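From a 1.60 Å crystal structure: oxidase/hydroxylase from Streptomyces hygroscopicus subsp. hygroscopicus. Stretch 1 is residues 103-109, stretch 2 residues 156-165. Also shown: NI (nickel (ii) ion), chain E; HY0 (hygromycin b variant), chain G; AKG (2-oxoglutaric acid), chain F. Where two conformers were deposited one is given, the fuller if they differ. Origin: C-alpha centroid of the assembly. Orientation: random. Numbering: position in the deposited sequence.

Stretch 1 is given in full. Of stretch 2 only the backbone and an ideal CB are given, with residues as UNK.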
# COMPACT_ATOMS: atom_id res chain seq x y z
N TYR A 103 9.53 -27.08 9.73
CA TYR A 103 9.28 -26.74 8.33
C TYR A 103 8.79 -25.31 8.21
O TYR A 103 8.30 -24.73 9.19
CB TYR A 103 8.27 -27.71 7.72
CG TYR A 103 8.74 -29.15 7.68
CD1 TYR A 103 10.06 -29.45 7.38
CD2 TYR A 103 7.87 -30.19 7.97
CE1 TYR A 103 10.49 -30.76 7.34
CE2 TYR A 103 8.31 -31.50 7.93
CZ TYR A 103 9.62 -31.78 7.62
OH TYR A 103 10.06 -33.07 7.58
N LEU A 104 8.91 -24.73 7.01
CA LEU A 104 8.56 -23.34 6.78
C LEU A 104 7.11 -23.03 7.13
O LEU A 104 6.19 -23.84 6.91
CB LEU A 104 8.82 -22.94 5.33
CG LEU A 104 10.29 -22.97 4.94
CD1 LEU A 104 10.47 -22.41 3.51
CD2 LEU A 104 11.14 -22.22 5.97
N HIS A 105 6.92 -21.83 7.67
CA HIS A 105 5.58 -21.33 7.99
C HIS A 105 5.62 -19.82 7.90
O HIS A 105 6.69 -19.23 7.87
CB HIS A 105 5.11 -21.79 9.38
CG HIS A 105 6.13 -21.60 10.46
ND1 HIS A 105 7.16 -22.50 10.68
CD2 HIS A 105 6.26 -20.64 11.41
CE1 HIS A 105 7.88 -22.09 11.71
NE2 HIS A 105 7.36 -20.96 12.16
N GLY A 106 4.44 -19.19 7.89
CA GLY A 106 4.39 -17.76 7.65
C GLY A 106 4.45 -17.46 6.17
O GLY A 106 4.28 -18.36 5.35
N GLY A 107 4.71 -16.21 5.82
CA GLY A 107 4.67 -15.77 4.44
C GLY A 107 3.49 -14.84 4.21
O GLY A 107 2.35 -15.16 4.53
N ASN A 108 3.76 -13.68 3.62
CA ASN A 108 2.77 -12.62 3.47
C ASN A 108 1.57 -12.96 2.58
O ASN A 108 0.46 -12.47 2.82
CB ASN A 108 3.46 -11.36 2.93
CG ASN A 108 2.60 -10.11 3.06
OD1 ASN A 108 2.02 -9.83 4.13
ND2 ASN A 108 2.51 -9.35 1.98
N SER A 109 1.78 -13.79 1.56
CA SER A 109 0.72 -14.04 0.58
C SER A 109 0.32 -15.50 0.37
O SER A 109 -0.23 -15.86 -0.68
CB SER A 109 1.13 -13.45 -0.78
OG SER A 109 1.13 -12.03 -0.73
N UNK A 156 17.89 -21.32 12.54
CA UNK A 156 16.79 -20.55 12.00
C UNK A 156 17.06 -20.27 10.53
O UNK A 156 18.20 -19.99 10.14
CB UNK A 156 16.59 -19.25 12.78
N UNK A 157 16.03 -20.40 9.70
CA UNK A 157 16.15 -20.00 8.30
C UNK A 157 14.88 -19.31 7.84
O UNK A 157 13.81 -19.48 8.42
CB UNK A 157 16.45 -21.21 7.41
N UNK A 158 15.02 -18.53 6.78
CA UNK A 158 13.92 -17.71 6.30
C UNK A 158 14.03 -17.50 4.79
O UNK A 158 15.13 -17.54 4.21
CB UNK A 158 13.90 -16.36 7.03
N UNK A 159 12.89 -17.26 4.16
CA UNK A 159 12.89 -16.91 2.75
C UNK A 159 13.00 -15.40 2.60
O UNK A 159 12.14 -14.67 3.10
CB UNK A 159 11.63 -17.43 2.06
N UNK A 160 14.04 -14.93 1.92
CA UNK A 160 14.31 -13.50 1.80
C UNK A 160 13.10 -12.72 1.30
O UNK A 160 12.51 -13.08 0.28
CB UNK A 160 15.49 -13.27 0.86
N UNK A 161 12.74 -11.65 2.01
CA UNK A 161 11.65 -10.78 1.59
C UNK A 161 10.26 -11.39 1.62
O UNK A 161 9.30 -10.78 1.13
CB UNK A 161 11.93 -10.29 0.17
N UNK A 162 10.13 -12.57 2.23
CA UNK A 162 8.84 -13.27 2.22
C UNK A 162 7.80 -12.56 3.07
O UNK A 162 6.61 -12.84 2.94
CB UNK A 162 9.01 -14.71 2.72
N UNK A 163 8.24 -11.65 3.93
CA UNK A 163 7.29 -10.91 4.78
C UNK A 163 6.55 -9.85 3.97
O UNK A 163 5.51 -9.33 4.41
CB UNK A 163 8.02 -10.25 5.96
N UNK A 164 7.04 -9.55 2.77
CA UNK A 164 6.36 -8.57 1.92
C UNK A 164 5.99 -9.19 0.57
O UNK A 164 5.72 -8.46 -0.39
CB UNK A 164 7.24 -7.34 1.71
N UNK A 165 5.99 -10.52 0.50
CA UNK A 165 5.69 -11.23 -0.74
C UNK A 165 4.28 -10.94 -1.23
O UNK A 165 3.32 -10.90 -0.45
CB UNK A 165 5.87 -12.74 -0.54
NI NI E . 7.82 -19.52 13.67
C1 HY0 G . -0.72 -24.85 11.65
C2 HY0 G . -1.44 -25.90 10.83
C3 HY0 G . -1.96 -27.00 11.74
C4 HY0 G . -0.80 -27.65 12.50
C5 HY0 G . 0.03 -26.60 13.26
C6 HY0 G . 0.45 -25.46 12.38
N7 HY0 G . -2.53 -25.27 10.18
O8 HY0 G . -0.23 -23.87 10.77
N9 HY0 G . -1.33 -28.59 13.43
C10 HY0 G . -1.64 -29.82 12.71
O11 HY0 G . 1.19 -27.23 13.75
C12 HY0 G . 2.69 -22.69 13.48
C13 HY0 G . 2.28 -23.94 12.76
O14 HY0 G . 3.22 -24.98 12.84
C15 HY0 G . 4.45 -24.58 12.30
C16 HY0 G . 5.08 -23.65 13.29
C17 HY0 G . 4.13 -22.39 13.41
O18 HY0 G . 1.04 -24.44 13.24
C19 HY0 G . 5.33 -25.81 12.10
O20 HY0 G . 4.79 -26.57 11.01
O21 HY0 G . 5.20 -24.25 14.53
O22 HY0 G . 4.48 -21.69 14.53
C23 HY0 G . 3.28 -21.54 15.31
C24 HY0 G . 3.63 -21.57 16.76
C25 HY0 G . 2.46 -21.09 17.60
C26 HY0 G . 1.96 -19.74 17.12
C27 HY0 G . 1.59 -19.86 15.68
O28 HY0 G . 2.73 -20.29 14.97
O29 HY0 G . 2.35 -22.64 14.93
O30 HY0 G . 3.93 -22.90 17.19
O31 HY0 G . 2.85 -21.06 18.95
O32 HY0 G . 2.95 -18.72 17.28
C33 HY0 G . 1.15 -18.50 15.11
C34 HY0 G . 0.31 -18.72 13.87
O35 HY0 G . -0.98 -19.18 14.19
N36 HY0 G . 2.30 -17.77 14.73
C1 AKG F . 8.40 -20.85 15.99
O1 AKG F . 7.36 -20.50 15.36
O2 AKG F . 8.32 -21.36 17.16
C2 AKG F . 9.75 -20.67 15.36
O5 AKG F . 9.79 -20.08 14.29
C3 AKG F . 10.99 -21.26 16.02
C4 AKG F . 12.28 -20.60 15.59
C5 AKG F . 13.46 -21.42 16.07
O3 AKG F . 14.64 -20.97 15.93
O4 AKG F . 13.27 -22.54 16.61

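Position 156 opens the second stretch on extended backbone angles (-49/138), and nothing of stretch 1 lies within 5.5 Å of its ideal CB. The visible neighbour is 2-oxoglutarate, so an apolar or aromatic group would suit as well as a polar one. The residue is F156, in rotamer t; its CD2 comes 3.9 Å from AKG O3, which lies at the ring edge, near its plane.

At 157 the backbone is again extended (-140/158) and CA-to-CB points sideways. The nearest apolar group offered is the isobutyl end of L104, which a small or medium apolar side chain could approach. C157 does so loosely: in rotamer p, its SG stands 4.5 Å from L104 CD2.

Position 158 is closest to L104 in register, yet the CA atoms of the two residues are 7.8 Å apart and its CB points away. Stretch 1 therefore sets little constraint, and many side chains would fit. The residue is Y158, whose side chain makes no contact with stretch 1; the nearest approach is Y158 CB to L104 CD2, 6.6 Å.

Position 159 reverses that direction. Its CB points toward stretch 1, with the ideal CB 5.3 Å from L104 CD1, a gap that one further carbon can bridge. With a methyl group as the partner, valine, isoleucine or leucine would all be reasonable. V159 is deposited, and its CG2 packs 3.8 Å from L104 CD1.

Positions 160 and 161 are the middle of a type II turn from 159 to 162, and both are out of reach of stretch 1. At 160 (-52/129) most residues are allowed; it is Q160. At 161 the phi of 67° by itself favours glycine, with asparagine a plausible alternative, and the residue is G161.

The backbone at 162 does the pairing: its O accepts a hydrogen bond from N108 N at 3.0 Å, with an angle of 164° at the hydrogen. Its CB points sideways, 4.8 Å from G107 CA, so a small side chain suits, and a short polar one could turn back to the carbonyl of V159. S162, in rotamer p, does this: its OG donates to V159 O at 2.5 Å, alongside the turn bond from S162 N to V159 O at 3.0 Å.

At 163 and 164 CB points away, leaving the choice open to long or polar groups. H163 meets stretch 1 through its backbone, H163 O lying 3.2 Å from N108 CB. K164 extends its chain with chi2 to chi4 all t, while K164 C lies 3.8 Å from N108 ND2.

Position 165 has its CB sideways, 4.4 Å from N108 CB and 4.7 Å from S109 N, which favours a small residue; alanine, serine or glycine could be considered. A165 places its methyl against N108, and its carbonyl gathers two donors: N108 ND2 reaches A165 O at 3.0 Å (152°), and S109 OG donates to A165 O at a very short 2.5 Å. These bonds depend on the backbone, so they do not identify the side chain.

Stretch 2 (156-165) FCYVQGSHKA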
# COMPACT_ATOMS: atom_id res chain seq x y z
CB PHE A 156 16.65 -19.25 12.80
CG PHE A 156 15.52 -18.36 12.38
CD1 PHE A 156 15.70 -17.45 11.35
CD2 PHE A 156 14.31 -18.41 13.04
CE1 PHE A 156 14.68 -16.62 10.97
CE2 PHE A 156 13.28 -17.57 12.67
CZ PHE A 156 13.46 -16.68 11.64
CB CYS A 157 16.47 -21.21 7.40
SG CYS A 157 15.35 -22.61 7.48
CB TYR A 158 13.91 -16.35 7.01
CG TYR A 158 15.13 -15.54 6.68
CD1 TYR A 158 16.35 -15.81 7.31
CD2 TYR A 158 15.10 -14.55 5.70
CE1 TYR A 158 17.48 -15.10 6.99
CE2 TYR A 158 16.23 -13.83 5.39
CZ TYR A 158 17.42 -14.11 6.03
OH TYR A 158 18.56 -13.41 5.73
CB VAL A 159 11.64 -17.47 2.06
CG1 VAL A 159 11.55 -17.00 0.59
CG2 VAL A 159 11.60 -18.99 2.21
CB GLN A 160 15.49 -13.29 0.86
CG GLN A 160 15.99 -11.89 0.81
CD GLN A 160 17.01 -11.66 -0.29
OE1 GLN A 160 17.14 -10.56 -0.82
NE2 GLN A 160 17.75 -12.71 -0.65
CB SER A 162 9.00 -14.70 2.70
OG SER A 162 9.74 -14.74 3.90
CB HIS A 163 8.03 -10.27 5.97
CG HIS A 163 9.07 -9.27 5.57
ND1 HIS A 163 10.00 -9.52 4.59
CD2 HIS A 163 9.31 -8.01 6.01
CE1 HIS A 163 10.77 -8.45 4.44
NE2 HIS A 163 10.38 -7.52 5.29
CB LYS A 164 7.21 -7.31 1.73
CG LYS A 164 7.54 -6.57 3.02
CD LYS A 164 8.28 -5.27 2.75
CE LYS A 164 8.55 -4.48 4.02
NZ LYS A 164 9.46 -3.31 3.74
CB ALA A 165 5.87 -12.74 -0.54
O HOH W 1 8.19 -17.84 15.18
O HOH W 2 5.96 -18.77 13.79
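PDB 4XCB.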